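Local coordinates for proton-dependent oligopeptide transporter family protein (Xanthomonas campestris, PDB 6EI3) that probably carries small peptides across the bacterial membrane together with protons, as a member of the POT family within the major facilitator superfamily, at residues A[49-54]-A[309-314]; A[247-252]-A[447-452]; A[255-260]-A[441-446]. All coordinates share one frame; numbering follows the deposited sequence. Where two conformers were deposited one is given.

Contact 1. Residues A[49-54]-A[309-314]; sequences HILHSF and KASTWV. With 78M ((2S)-2,3-dihydroxypropyl(7Z)-pentadec-7-enoate), chain G.
H52 and S311 meet in a single hydrogen bond: NE2 of the imidazole lies 2.7 Å from OG of S311, with an angle of 151° at the hydrogen. The hydroxyl arrives at the edge of the ring, near its plane. S311 holds OG between its backbone N and carbonyl carbon (chi1 65°), which sends the hydroxyl across to helix 40-60 although the residue sits at the N-cap position of helix 312-317; the side chain makes no capping bond. L51 flanks the bond, its CD1 lying 4.0 Å from CB of S311. The same methyl lies 3.6 Å above the centre of the H52 ring, so one face is covered and the edge is bonded. Farther out, ND1 of H52 bonds to OD1 of N445, and both ring nitrogens of this buried histidine therefore have partners. On the next residue, S53, OG bonds back to O of H49 at 2.7 Å, while I50, S53 and F54 line the monoacylglycerol; CG1 of I50 lies 3.2 Å from its O1. A buried histidine-serine bond thus ties membrane helix 40-60 to the break before helix 312-317, with helix 430-456 against H52 and helix 400-424 against K309 and W313.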
loop_
_atom_site.group_PDB
_atom_site.type_symbol
_atom_site.label_atom_id
_atom_site.label_comp_id
_atom_site.label_asym_id
_atom_site.label_seq_id
_atom_site.Cartn_x
_atom_site.Cartn_y
_atom_site.Cartn_z
ATOM N N HIS A 49 12.390 2.997 9.423
ATOM C CA HIS A 49 12.814 3.742 8.242
ATOM C C HIS A 49 13.042 2.813 7.080
ATOM O O HIS A 49 12.523 3.076 6.011
ATOM C CB HIS A 49 14.062 4.594 8.520
ATOM C CG HIS A 49 14.169 5.747 7.578
ATOM N ND1 HIS A 49 13.493 6.942 7.815
ATOM C CD2 HIS A 49 14.774 5.815 6.370
ATOM C CE1 HIS A 49 13.749 7.708 6.767
ATOM N NE2 HIS A 49 14.502 7.066 5.865
ATOM N N ILE A 50 13.757 1.691 7.309
ATOM C CA ILE A 50 14.026 0.681 6.292
ATOM C C ILE A 50 12.733 -0.007 5.786
ATOM O O ILE A 50 12.545 -0.149 4.574
ATOM C CB ILE A 50 15.080 -0.339 6.824
ATOM C CG1 ILE A 50 16.430 0.358 7.093
ATOM C CG2 ILE A 50 15.255 -1.520 5.843
ATOM C CD1 ILE A 50 17.354 -0.354 8.106
ATOM N N LEU A 51 11.885 -0.488 6.708
ATOM C CA LEU A 51 10.639 -1.191 6.369
ATOM C C LEU A 51 9.709 -0.290 5.541
ATOM O O LEU A 51 9.193 -0.705 4.499
ATOM C CB LEU A 51 9.958 -1.645 7.690
ATOM C CG LEU A 51 8.658 -2.508 7.667
ATOM C CD1 LEU A 51 7.398 -1.659 7.408
ATOM C CD2 LEU A 51 8.749 -3.714 6.734
ATOM N N HIS A 52 9.480 0.932 6.028
ATOM C CA HIS A 52 8.573 1.859 5.376
ATOM C C HIS A 52 9.170 2.406 4.068
ATOM O O HIS A 52 8.400 2.650 3.140
ATOM C CB HIS A 52 8.110 2.941 6.373
ATOM C CG HIS A 52 7.251 2.339 7.442
ATOM N ND1 HIS A 52 5.940 1.953 7.182
ATOM C CD2 HIS A 52 7.549 2.022 8.723
ATOM C CE1 HIS A 52 5.508 1.369 8.286
ATOM N NE2 HIS A 52 6.424 1.419 9.251
ATOM N N SER A 53 10.521 2.497 3.946
ATOM C CA SER A 53 11.164 2.877 2.668
ATOM C C SER A 53 10.946 1.744 1.645
ATOM O O SER A 53 10.664 2.006 0.475
ATOM C CB SER A 53 12.665 3.116 2.852
ATOM O OG SER A 53 12.844 4.308 3.587
ATOM N N PHE A 54 11.090 0.493 2.098
ATOM C CA PHE A 54 10.832 -0.719 1.306
ATOM C C PHE A 54 9.359 -0.728 0.787
ATOM O O PHE A 54 9.133 -0.954 -0.400
ATOM C CB PHE A 54 11.112 -1.976 2.163
ATOM C CG PHE A 54 10.698 -3.272 1.519
ATOM C CD1 PHE A 54 11.474 -3.848 0.514
ATOM C CD2 PHE A 54 9.538 -3.924 1.916
ATOM C CE1 PHE A 54 11.090 -5.053 -0.082
ATOM C CE2 PHE A 54 9.139 -5.115 1.302
ATOM C CZ PHE A 54 9.914 -5.670 0.308
ATOM N N LYS A 309 1.856 -2.217 11.457
ATOM C CA LYS A 309 1.692 -3.487 12.183
ATOM C C LYS A 309 2.942 -4.399 11.994
ATOM O O LYS A 309 3.234 -5.261 12.841
ATOM C CB LYS A 309 0.378 -4.200 11.820
ATOM C CG LYS A 309 0.271 -4.640 10.388
ATOM C CD LYS A 309 -1.181 -4.927 10.001
ATOM C CE LYS A 309 -1.249 -5.632 8.670
ATOM N NZ LYS A 309 -0.610 -4.842 7.587
ATOM N N ALA A 310 3.700 -4.149 10.908
ATOM C CA ALA A 310 4.900 -4.916 10.599
ATOM C C ALA A 310 6.158 -4.229 11.165
ATOM O O ALA A 310 7.251 -4.746 11.017
ATOM C CB ALA A 310 5.018 -5.120 9.077
ATOM N N SER A 311 6.001 -3.070 11.814
ATOM C CA SER A 311 7.157 -2.362 12.323
ATOM C C SER A 311 6.948 -1.959 13.786
ATOM O O SER A 311 7.335 -2.711 14.677
ATOM C CB SER A 311 7.500 -1.183 11.412
ATOM O OG SER A 311 6.484 -0.193 11.402
ATOM N N THR A 312 6.268 -0.832 14.028
ATOM C CA THR A 312 5.943 -0.335 15.356
ATOM C C THR A 312 5.269 -1.417 16.250
ATOM O O THR A 312 5.644 -1.557 17.410
ATOM C CB THR A 312 5.056 0.910 15.217
ATOM O OG1 THR A 312 5.735 1.907 14.431
ATOM C CG2 THR A 312 4.649 1.482 16.562
ATOM N N TRP A 313 4.274 -2.157 15.722
ATOM C CA TRP A 313 3.597 -3.165 16.558
ATOM C C TRP A 313 4.491 -4.357 16.869
ATOM O O TRP A 313 4.401 -4.921 17.961
ATOM C CB TRP A 313 2.296 -3.639 15.930
ATOM C CG TRP A 313 1.207 -2.599 15.861
ATOM C CD1 TRP A 313 1.338 -1.243 15.950
ATOM C CD2 TRP A 313 -0.181 -2.854 15.607
ATOM N NE1 TRP A 313 0.104 -0.640 15.828
ATOM C CE2 TRP A 313 -0.844 -1.606 15.593
ATOM C CE3 TRP A 313 -0.940 -4.025 15.452
ATOM C CZ2 TRP A 313 -2.226 -1.495 15.399
ATOM C CZ3 TRP A 313 -2.313 -3.922 15.274
ATOM C CH2 TRP A 313 -2.947 -2.669 15.269
ATOM N N VAL A 314 5.344 -4.745 15.919
ATOM C CA VAL A 314 6.293 -5.853 16.153
ATOM C C VAL A 314 7.256 -5.468 17.269
ATOM O O VAL A 314 7.489 -6.269 18.184
ATOM C CB VAL A 314 7.036 -6.315 14.863
ATOM C CG1 VAL A 314 8.193 -7.248 15.200
ATOM C CG2 VAL A 314 6.074 -6.988 13.884
HETATM O O21 78M G . 18.864 6.401 8.104
HETATM C C20 78M G . 19.709 5.811 7.123
HETATM C C18 78M G . 19.085 4.551 6.570
HETATM O O19 78M G . 19.168 3.494 7.531
HETATM C C17 78M G . 19.711 4.103 5.267
HETATM O O2 78M G . 18.626 3.833 4.341
HETATM C C1 78M G . 18.157 2.581 4.250
HETATM O O1 78M G . 18.482 1.686 4.980
HETATM C C2 78M G . 17.151 2.456 3.145
HETATM C C3 78M G . 17.145 1.102 2.452
HETATM C C4 78M G . 15.758 0.734 1.970
HETATM C C5 78M G . 15.714 -0.326 0.892
HETATM C C6 78M G . 14.410 -0.329 0.097
HETATM C C7 78M G . 14.395 0.681 -1.006
HETATM C C8 78M G . 13.420 0.882 -1.872
HETATM C C9 78M G . 13.425 1.879 -2.989
HETATM C C10 78M G . 12.654 3.151 -2.670
HETATM C C11 78M G . 12.269 3.960 -3.900
HETATM C C12 78M G . 11.485 5.207 -3.557
HETATM C C13 78M G . 10.801 5.893 -4.722
HETATM C C15 78M G . 9.334 7.835 -5.402
HETATM C C14 78M G . 9.874 7.002 -4.270
#

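Contact 2. Residues A[247-252]-A[447-452]; sequences GLVICL and WVLLSN. With 78M ((2S)-2,3-dihydroxypropyl(7Z)-pentadec-7-enoate), chain H; 78M ((2S)-2,3-dihydroxypropyl(7Z)-pentadec-7-enoate), chain O.
I250 and L449 lie side by side, their chains running past each other in opposite directions, with CG1 of I250 3.7 Å from CB of L449. CG1 stands anti to the carbonyl carbon (chi1 -74°) and, with chi2 extended, carries CD1 on along L449 to 3.8 Å from its CB. CG2, anti to the backbone N, turns instead to CD2 of L450, also at 3.8 Å. L449 has the same first rotamer with an extended second torsion, which brings CD1 to 3.9 Å from CG1 of V249, the two side chains crossing at about a right angle. The other methyl of V249, CG2, lies 3.8 Å from C9 of a monoacylglycerol, so this apolar packing of crossed transporter helices has lipid on the outer side of V249. No hydrogen bond links the segments; S451 turns OG back to O of V448. The axes of the two short segments come to 10.4 Å, with N-to-C directions 127° apart. G247, with positive phi, marks the break before helix 248-270. Helix 40-60 packs on L449 through H49 and I56, helix 281-306 touches W447 and V448, and W447 also meets F482 of helix 471-495 edge to face.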
loop_
_atom_site.group_PDB
_atom_site.type_symbol
_atom_site.label_atom_id
_atom_site.label_comp_id
_atom_site.label_asym_id
_atom_site.label_seq_id
_atom_site.Cartn_x
_atom_site.Cartn_y
_atom_site.Cartn_z
ATOM N N GLY A 247 17.083 12.346 3.714
ATOM C CA GLY A 247 17.353 11.099 3.000
ATOM C C GLY A 247 16.640 11.111 1.661
ATOM O O GLY A 247 15.607 11.780 1.518
ATOM N N LEU A 248 17.192 10.396 0.666
ATOM C CA LEU A 248 16.668 10.343 -0.705
ATOM C C LEU A 248 15.210 9.855 -0.823
ATOM O O LEU A 248 14.439 10.466 -1.573
ATOM C CB LEU A 248 17.593 9.508 -1.620
ATOM C CG LEU A 248 17.313 9.525 -3.143
ATOM C CD1 LEU A 248 17.333 10.948 -3.731
ATOM C CD2 LEU A 248 18.299 8.652 -3.884
ATOM N N VAL A 249 14.838 8.771 -0.103
ATOM C CA VAL A 249 13.476 8.203 -0.173
ATOM C C VAL A 249 12.416 9.249 0.219
ATOM O O VAL A 249 11.431 9.392 -0.504
ATOM C CB VAL A 249 13.318 6.860 0.596
ATOM C CG1 VAL A 249 11.874 6.338 0.526
ATOM C CG2 VAL A 249 14.284 5.811 0.045
ATOM N N ILE A 250 12.627 9.998 1.322
ATOM C CA ILE A 250 11.676 11.048 1.726
ATOM C C ILE A 250 11.591 12.140 0.664
ATOM O O ILE A 250 10.488 12.523 0.272
ATOM C CB ILE A 250 11.976 11.612 3.133
ATOM C CG1 ILE A 250 11.576 10.588 4.219
ATOM C CG2 ILE A 250 11.289 12.973 3.368
ATOM C CD1 ILE A 250 12.115 10.912 5.671
ATOM N N CYS A 251 12.759 12.607 0.171
ATOM C CA CYS A 251 12.810 13.663 -0.837
ATOM C C CYS A 251 12.090 13.301 -2.110
ATOM O O CYS A 251 11.352 14.135 -2.617
ATOM C CB CYS A 251 14.240 14.104 -1.109
ATOM S SG CYS A 251 15.063 14.809 0.332
ATOM N N LEU A 252 12.298 12.066 -2.621
ATOM C CA LEU A 252 11.642 11.587 -3.835
ATOM C C LEU A 252 10.114 11.529 -3.647
ATOM O O LEU A 252 9.380 11.881 -4.574
ATOM C CB LEU A 252 12.202 10.212 -4.264
ATOM C CG LEU A 252 13.614 10.195 -4.897
ATOM C CD1 LEU A 252 14.146 8.768 -4.979
ATOM C CD2 LEU A 252 13.619 10.834 -6.294
ATOM N N TRP A 447 4.216 9.391 5.395
ATOM C CA TRP A 447 3.866 10.051 6.660
ATOM C C TRP A 447 4.569 9.399 7.858
ATOM O O TRP A 447 4.869 10.093 8.823
ATOM C CB TRP A 447 2.341 10.143 6.894
ATOM C CG TRP A 447 1.519 10.744 5.779
ATOM C CD1 TRP A 447 0.302 10.309 5.350
ATOM C CD2 TRP A 447 1.856 11.875 4.957
ATOM N NE1 TRP A 447 -0.155 11.107 4.330
ATOM C CE2 TRP A 447 0.777 12.079 4.068
ATOM C CE3 TRP A 447 2.950 12.761 4.905
ATOM C CZ2 TRP A 447 0.763 13.119 3.130
ATOM C CZ3 TRP A 447 2.944 13.781 3.965
ATOM C CH2 TRP A 447 1.870 13.938 3.074
ATOM N N VAL A 448 4.806 8.064 7.800
ATOM C CA VAL A 448 5.506 7.330 8.864
ATOM C C VAL A 448 6.976 7.789 8.866
ATOM O O VAL A 448 7.513 8.128 9.922
ATOM C CB VAL A 448 5.404 5.790 8.706
ATOM C CG1 VAL A 448 6.157 5.074 9.833
ATOM C CG2 VAL A 448 3.954 5.317 8.630
ATOM N N LEU A 449 7.623 7.808 7.678
ATOM C CA LEU A 449 9.013 8.260 7.546
ATOM C C LEU A 449 9.184 9.678 8.071
ATOM O O LEU A 449 10.140 9.941 8.807
ATOM C CB LEU A 449 9.483 8.199 6.094
ATOM C CG LEU A 449 9.615 6.823 5.419
ATOM C CD1 LEU A 449 10.367 6.972 4.088
ATOM C CD2 LEU A 449 10.377 5.823 6.322
ATOM N N LEU A 450 8.222 10.575 7.755
ATOM C CA LEU A 450 8.248 11.971 8.213
ATOM C C LEU A 450 8.124 12.089 9.720
ATOM O O LEU A 450 8.798 12.926 10.317
ATOM C CB LEU A 450 7.192 12.829 7.503
ATOM C CG LEU A 450 7.573 13.330 6.101
ATOM C CD1 LEU A 450 6.437 14.159 5.485
ATOM C CD2 LEU A 450 8.876 14.152 6.119
ATOM N N SER A 451 7.287 11.227 10.342
ATOM C CA SER A 451 7.121 11.201 11.803
ATOM C C SER A 451 8.416 10.781 12.527
ATOM O O SER A 451 8.670 11.303 13.610
ATOM C CB SER A 451 5.955 10.316 12.224
ATOM O OG SER A 451 6.297 8.941 12.129
ATOM N N ASN A 452 9.213 9.865 11.919
ATOM C CA ASN A 452 10.503 9.367 12.421
ATOM C C ASN A 452 11.525 10.483 12.517
ATOM O O ASN A 452 12.348 10.482 13.430
ATOM C CB ASN A 452 11.077 8.292 11.478
ATOM C CG ASN A 452 10.816 6.857 11.861
ATOM O OD1 ASN A 452 10.372 6.547 12.977
ATOM N ND2 ASN A 452 11.106 5.949 10.925
HETATM O O21 78M H . 20.747 12.304 9.975
HETATM C C20 78M H . 20.433 12.503 8.602
HETATM C C18 78M H . 19.205 11.724 8.192
HETATM O O19 78M H . 18.128 11.993 9.095
HETATM C C17 78M H . 19.441 10.230 8.112
HETATM O O2 78M H . 20.275 10.017 6.945
HETATM C C1 78M H . 19.706 9.569 5.817
HETATM O O1 78M H . 18.533 9.316 5.704
HETATM C C2 78M H . 20.722 9.438 4.717
HETATM C C3 78M H . 20.785 8.045 4.101
HETATM C C4 78M H . 19.832 7.862 2.926
HETATM C C5 78M H . 19.857 6.464 2.328
HETATM C C6 78M H . 19.263 6.369 0.925
HETATM C C7 78M H . 19.039 4.946 0.505
HETATM C C8 78M H . 18.381 4.499 -0.558
HETATM C C9 78M H . 17.696 5.295 -1.628
HETATM C C10 78M H . 17.230 4.407 -2.780
HETATM C C11 78M H . 16.697 5.169 -3.982
HETATM C C12 78M H . 16.461 4.299 -5.207
HETATM C C13 78M H . 16.135 5.061 -6.485
HETATM C C15 78M H . 14.379 6.058 -8.003
HETATM C C14 78M H . 14.662 5.373 -6.689
HETATM O O21 78M O . -13.628 18.209 -5.043
HETATM C C20 78M O . -12.677 18.124 -6.092
HETATM C C18 78M O . -11.369 18.769 -5.699
HETATM O O19 78M O . -11.579 20.140 -5.355
HETATM C C17 78M O . -10.327 18.670 -6.785
HETATM O O2 78M O . -9.054 18.892 -6.136
HETATM C C1 78M O . -7.940 18.562 -6.801
HETATM O O1 78M O . -7.917 18.245 -7.963
HETATM C C2 78M O . -6.734 18.625 -5.910
HETATM C C3 78M O . -6.043 17.278 -5.740
HETATM C C4 78M O . -5.562 17.033 -4.316
HETATM C C5 78M O . -4.053 16.933 -4.159
HETATM C C6 78M O . -3.453 15.575 -4.544
HETATM C C7 78M O . -3.080 14.759 -3.348
HETATM C C8 78M O . -1.857 14.466 -2.938
HETATM C C9 78M O . -1.503 13.649 -1.729
HETATM C C10 78M O . -1.390 14.525 -0.478
HETATM C C11 78M O . -2.108 13.980 0.745
HETATM C C12 78M O . -2.628 15.072 1.673
HETATM C C13 78M O . -3.501 14.595 2.827
HETATM C C15 78M O . -3.602 13.875 5.233
HETATM C C14 78M O . -2.738 14.038 4.015
#

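Contact 3. Residues A[255-260]-A[441-446]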
loop_
_atom_site.group_PDB
_atom_site.type_symbol
_atom_site.label_atom_id
_atom_site.label_comp_id
_atom_site.label_asym_id
_atom_site.label_seq_id
_atom_site.Cartn_x
_atom_site.Cartn_y
_atom_site.Cartn_z
ATOM N N ALA A 255 8.523 15.089 -3.375
ATOM C CA ALA A 255 8.486 15.562 -4.757
ATOM C C ALA A 255 7.256 14.960 -5.458
ATOM O O ALA A 255 6.515 15.697 -6.107
ATOM C CB ALA A 255 9.771 15.182 -5.482
ATOM N N LEU A 256 6.993 13.653 -5.249
ATOM C CA LEU A 256 5.819 12.965 -5.805
ATOM C C LEU A 256 4.515 13.625 -5.336
ATOM O O LEU A 256 3.678 13.947 -6.176
ATOM C CB LEU A 256 5.847 11.455 -5.508
ATOM C CG LEU A 256 4.577 10.617 -5.831
ATOM C CD1 LEU A 256 4.372 10.432 -7.352
ATOM C CD2 LEU A 256 4.626 9.267 -5.115
ATOM N N VAL A 257 4.379 13.891 -4.019
ATOM C CA VAL A 257 3.207 14.554 -3.422
ATOM C C VAL A 257 2.999 15.953 -4.015
ATOM O O VAL A 257 1.859 16.336 -4.307
ATOM C CB VAL A 257 3.289 14.569 -1.875
ATOM C CG1 VAL A 257 2.209 15.462 -1.254
ATOM C CG2 VAL A 257 3.214 13.145 -1.318
ATOM N N LEU A 258 4.102 16.705 -4.203
ATOM C CA LEU A 258 4.063 18.039 -4.808
ATOM C C LEU A 258 3.586 17.960 -6.250
ATOM O O LEU A 258 2.679 18.714 -6.621
ATOM C CB LEU A 258 5.439 18.741 -4.719
ATOM C CG LEU A 258 5.811 19.304 -3.338
ATOM C CD1 LEU A 258 7.279 19.644 -3.274
ATOM C CD2 LEU A 258 4.990 20.556 -2.992
ATOM N N LEU A 259 4.129 17.010 -7.042
ATOM C CA LEU A 259 3.712 16.817 -8.436
ATOM C C LEU A 259 2.241 16.420 -8.558
ATOM O O LEU A 259 1.573 16.873 -9.488
ATOM C CB LEU A 259 4.592 15.793 -9.172
ATOM C CG LEU A 259 6.056 16.200 -9.424
ATOM C CD1 LEU A 259 6.911 14.971 -9.754
ATOM C CD2 LEU A 259 6.169 17.284 -10.506
ATOM N N LEU A 260 1.734 15.579 -7.618
ATOM C CA LEU A 260 0.331 15.157 -7.639
ATOM C C LEU A 260 -0.608 16.331 -7.331
ATOM O O LEU A 260 -1.606 16.510 -8.022
ATOM C CB LEU A 260 0.080 13.978 -6.664
ATOM C CG LEU A 260 0.691 12.619 -7.056
ATOM C CD1 LEU A 260 0.686 11.650 -5.877
ATOM C CD2 LEU A 260 -0.025 11.999 -8.269
ATOM N N THR A 441 -0.889 4.057 -0.656
ATOM C CA THR A 441 -0.025 3.325 0.283
ATOM C C THR A 441 1.348 3.975 0.315
ATOM O O THR A 441 1.878 4.163 1.408
ATOM C CB THR A 441 0.110 1.859 -0.135
ATOM O OG1 THR A 441 -1.158 1.245 0.025
ATOM C CG2 THR A 441 1.153 1.095 0.712
ATOM N N THR A 442 1.939 4.318 -0.873
ATOM C CA THR A 442 3.258 4.978 -0.918
ATOM C C THR A 442 3.211 6.213 -0.010
ATOM O O THR A 442 4.060 6.343 0.872
ATOM C CB THR A 442 3.665 5.357 -2.373
ATOM O OG1 THR A 442 3.956 4.171 -3.103
ATOM C CG2 THR A 442 4.903 6.265 -2.443
ATOM N N VAL A 443 2.193 7.095 -0.207
ATOM C CA VAL A 443 2.067 8.358 0.544
ATOM C C VAL A 443 1.796 8.094 2.052
ATOM O O VAL A 443 2.435 8.741 2.878
ATOM C CB VAL A 443 1.087 9.360 -0.121
ATOM C CG1 VAL A 443 0.938 10.647 0.696
ATOM C CG2 VAL A 443 1.554 9.704 -1.537
ATOM N N GLY A 444 0.950 7.114 2.404
ATOM C CA GLY A 444 0.757 6.777 3.813
ATOM C C GLY A 444 2.058 6.360 4.501
ATOM O O GLY A 444 2.303 6.727 5.657
ATOM N N ASN A 445 2.931 5.620 3.786
ATOM C CA ASN A 445 4.237 5.210 4.305
ATOM C C ASN A 445 5.190 6.388 4.428
ATOM O O ASN A 445 5.985 6.408 5.362
ATOM C CB ASN A 445 4.837 4.040 3.501
ATOM C CG ASN A 445 4.181 2.743 3.874
ATOM O OD1 ASN A 445 4.623 2.037 4.780
ATOM N ND2 ASN A 445 3.042 2.463 3.278
ATOM N N LEU A 446 5.046 7.417 3.559
ATOM C CA LEU A 446 5.835 8.638 3.656
ATOM C C LEU A 446 5.523 9.326 4.988
ATOM O O LEU A 446 6.469 9.784 5.646
ATOM C CB LEU A 446 5.581 9.611 2.473
ATOM C CG LEU A 446 6.100 11.061 2.621
ATOM C CD1 LEU A 446 7.646 11.128 2.714
ATOM C CD2 LEU A 446 5.555 11.984 1.499
#
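V257 puts one methyl, CG2, against two side chains of the facing helix: it lies 3.8 Å from CG2 of V443 and 3.8 Å from CD2 of L446. That methyl stands opposite the carbonyl carbon across the CA-CB bond, beside the backbone N (chi1 170°, measured to CG1). A looser methyl contact sits one residue earlier, where CD2 of L256 comes to 4.0 Å from CG2 of T442, the side chains crossing at about a right angle. T442 thus offers its methyl to helix 248-270, while its hydroxyl makes a weak hydrogen bond to O of I56.

Polar bonding stays off this interface. N445 folds back along its own helix, ND2 donating to O of T441 at 2.8 Å with a nearly straight N-H angle of 171°. O of T441 lies in the amide plane of N445, while ND2 stands above the carbonyl plane of T441. ND2 also bonds to D307, and OD1 is hydrogen-bonded too, so both ends of this buried amide are held.

On the lipid side, V257 lines a monoacylglycerol pocket that includes T300 and W447. The two segments cross steeply, their N-to-C directions 127° apart, with axes 11.2 Å apart. This apolar packing of crossed membrane helices is consistent with the additional helical hairpin that bacterial POT proteins carry between the two MFS bundles, packed on helix 430-456 of the C-terminal bundle.

Helix 40-60 comes first along the chain, and contact 1 closes the span from 49-54 to 309-314. Helix 248-270 lies within that span. Its 247-252 and 255-260 segments pair with parts of helix 430-456 beyond 309-314, so contacts 2 and 3 both cross contact 1. Contact 3 is nested inside the loop closed by contact 2, about 10 Å away centre to centre, because later residues of helix 248-270 meet earlier residues of helix 430-456. Helix 430-456 links all three: H49 and H52 of contact 1 pack on V448 and L449 of contact 2, and contacts 1 and 3 touch through the same helix. Helices 40-60, 248-270 and 430-456 and the 309-314 turn are thereby tied together.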